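PDB 4XGU: putative pachytene checkpoint protein 2 from Caenorhabditis elegans, which hydrolyses ATP as a hexameric AAA+ protein remodeler and probably acts in meiotic chromosome recombination. Local coordinates for the interface of chains A and B. Sequence-based numbering; all coordinates share one arbitrary frame. Chains: chain A/B, Putative pachytene checkpoint protein 2.

The interface of chains A and B. Residues chain A 334, 337-338, 388, 391-392; chain B 159, 169.
This is an apolar knob-into-groove patch between neighbouring subunits of the same protein. It joins the C-terminal lid of chain A to the AAA module of chain B, as is usual in AAA+ rings, and is likely to hold the subunits together in the hexamer. B:Ile169 is the knob. It enters a groove between two helices of chain A. Its CD1, the tip of the chain, lies 3.6 Å from CD2 of A:Leu338, and the two side chains meet at about a right angle. The same methyl lies 3.6 Å from the backbone O of A:Ser334, a van der Waals contact. The aliphatic part of A:Glu337 forms another wall, with CG 3.7 Å from B:Ile169 CD1. A bend in the glutamate chain (chi2 65°) turns its carboxylate away from the isoleucine tip. The other branch, CG2 of B:Ile169, packs 3.6 Å from ring atom CG of A:Pro391. With CG1 anti to the carbonyl carbon (chi1 -66°) and the chain extended beyond it, the two branches of B:Ile169 point CD1 mainly at helix 324-341 and CG2 at A:Pro391. With an alanine here, CG1, CG2 and CD1 are gone, which would probably leave a gap between A:Leu338 and A:Pro391. B:Leu159 adds a second, lighter contact. Its CD1 lies 3.8 Å from CB of A:Thr392, while its CD2 faces CD2 of A:Leu338 at 4.0 Å. A:Leu338 thus touches B:Leu159 as well as B:Ile169. In chain A, helix 324-341 supplies A:Ser334, A:Glu337 and A:Leu338, and helix 390-397 supplies A:Pro391 and A:Thr392. In chain B, B:Leu159 is near the end of helix 145-161, and B:Ile169 sits in the loop leading to strand 174-178.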
ATOM      1  N   SER A 334     -28.811   9.943  35.092  1.00 69.06           N
ATOM      2  CA  SER A 334     -27.713   9.337  35.835  1.00 65.61           C
ATOM      3  C   SER A 334     -28.041   9.271  37.320  1.00 69.27           C
ATOM      4  O   SER A 334     -27.942   8.215  37.942  1.00 74.00           O
ATOM      5  CB  SER A 334     -26.416  10.120  35.620  1.00 60.32           C
ATOM      6  OG  SER A 334     -26.073  10.178  34.247  1.00 65.83           O
ATOM      7  N   GLU A 337     -30.648   6.808  38.048  1.00 64.18           N
ATOM      8  CA  GLU A 337     -30.158   5.439  37.945  1.00 60.82           C
ATOM      9  C   GLU A 337     -29.355   5.049  39.180  1.00 66.01           C
ATOM     10  O   GLU A 337     -29.475   3.931  39.680  1.00 68.24           O
ATOM     11  CB  GLU A 337     -29.312   5.258  36.684  1.00 51.84           C
ATOM     12  CG  GLU A 337     -28.687   3.872  36.539  1.00 54.87           C
ATOM     13  CD  GLU A 337     -29.712   2.756  36.369  1.00 61.12           C
ATOM     14  OE1 GLU A 337     -29.320   1.574  36.482  1.00 66.62           O
ATOM     15  OE2 GLU A 337     -30.901   3.049  36.116  1.00 65.04           O
ATOM     16  N   LEU A 338     -28.538   5.977  39.670  1.00 66.40           N
ATOM     17  CA  LEU A 338     -27.781   5.756  40.898  1.00 64.27           C
ATOM     18  C   LEU A 338     -28.724   5.598  42.083  1.00 65.47           C
ATOM     19  O   LEU A 338     -28.442   4.851  43.019  1.00 67.82           O
ATOM     20  CB  LEU A 338     -26.815   6.913  41.154  1.00 67.01           C
ATOM     21  CG  LEU A 338     -25.712   7.173  40.130  1.00 65.19           C
ATOM     22  CD1 LEU A 338     -24.950   8.430  40.508  1.00 63.95           C
ATOM     23  CD2 LEU A 338     -24.772   5.984  40.038  1.00 65.19           C
ATOM     24  N   SER A 388     -21.852  11.057  30.649  1.00 81.05           N
ATOM     25  CA  SER A 388     -22.246   9.749  31.153  1.00 84.22           C
ATOM     26  C   SER A 388     -21.092   9.037  31.858  1.00 86.72           C
ATOM     27  O   SER A 388     -21.297   8.009  32.503  1.00 90.16           O
ATOM     28  CB  SER A 388     -22.781   8.883  30.014  1.00 90.75           C
ATOM     29  OG  SER A 388     -21.800   8.714  29.008  1.00100.43           O
ATOM     30  N   PRO A 391     -20.826   9.991  36.430  1.00 66.22           N
ATOM     31  CA  PRO A 391     -21.347   9.313  37.623  1.00 62.88           C
ATOM     32  C   PRO A 391     -20.375   8.331  38.272  1.00 66.65           C
ATOM     33  O   PRO A 391     -20.351   8.237  39.500  1.00 70.24           O
ATOM     34  CB  PRO A 391     -22.583   8.571  37.097  1.00 69.07           C
ATOM     35  CG  PRO A 391     -22.456   8.583  35.613  1.00 75.39           C
ATOM     36  CD  PRO A 391     -21.751   9.848  35.295  1.00 71.63           C
ATOM     37  N   THR A 392     -19.579   7.621  37.479  1.00 69.29           N
ATOM     38  CA  THR A 392     -18.645   6.663  38.059  1.00 67.06           C
ATOM     39  C   THR A 392     -17.455   7.392  38.684  1.00 65.77           C
ATOM     40  O   THR A 392     -16.773   6.850  39.553  1.00 67.60           O
ATOM     41  CB  THR A 392     -18.152   5.631  37.024  1.00 64.95           C
ATOM     42  OG1 THR A 392     -17.420   4.599  37.695  1.00 65.18           O
ATOM     43  CG2 THR A 392     -17.256   6.273  35.992  1.00 73.20           C
TER
ATOM     44  N   LEU B 159     -20.349  -0.494  41.092  1.00 69.45           N
ATOM     45  CA  LEU B 159     -21.477  -0.230  40.208  1.00 67.36           C
ATOM     46  C   LEU B 159     -21.862  -1.481  39.434  1.00 75.86           C
ATOM     47  O   LEU B 159     -23.028  -1.875  39.413  1.00 78.66           O
ATOM     48  CB  LEU B 159     -21.143   0.903  39.236  1.00 61.61           C
ATOM     49  CG  LEU B 159     -21.126   2.319  39.809  1.00 62.38           C
ATOM     50  CD1 LEU B 159     -20.568   3.296  38.788  1.00 63.05           C
ATOM     51  CD2 LEU B 159     -22.528   2.726  40.230  1.00 66.84           C
ATOM     52  N   ILE B 169     -26.180   4.734  32.266  1.00 72.91           N
ATOM     53  CA  ILE B 169     -24.871   5.144  32.761  1.00 75.69           C
ATOM     54  C   ILE B 169     -23.764   4.347  32.082  1.00 80.50           C
ATOM     55  O   ILE B 169     -23.766   3.118  32.103  1.00 84.03           O
ATOM     56  CB  ILE B 169     -24.767   4.975  34.284  1.00 71.98           C
ATOM     57  CG1 ILE B 169     -25.718   5.945  34.985  1.00 73.59           C
ATOM     58  CG2 ILE B 169     -23.338   5.200  34.752  1.00 70.38           C
ATOM     59  CD1 ILE B 169     -25.613   5.922  36.487  1.00 71.67           C
TER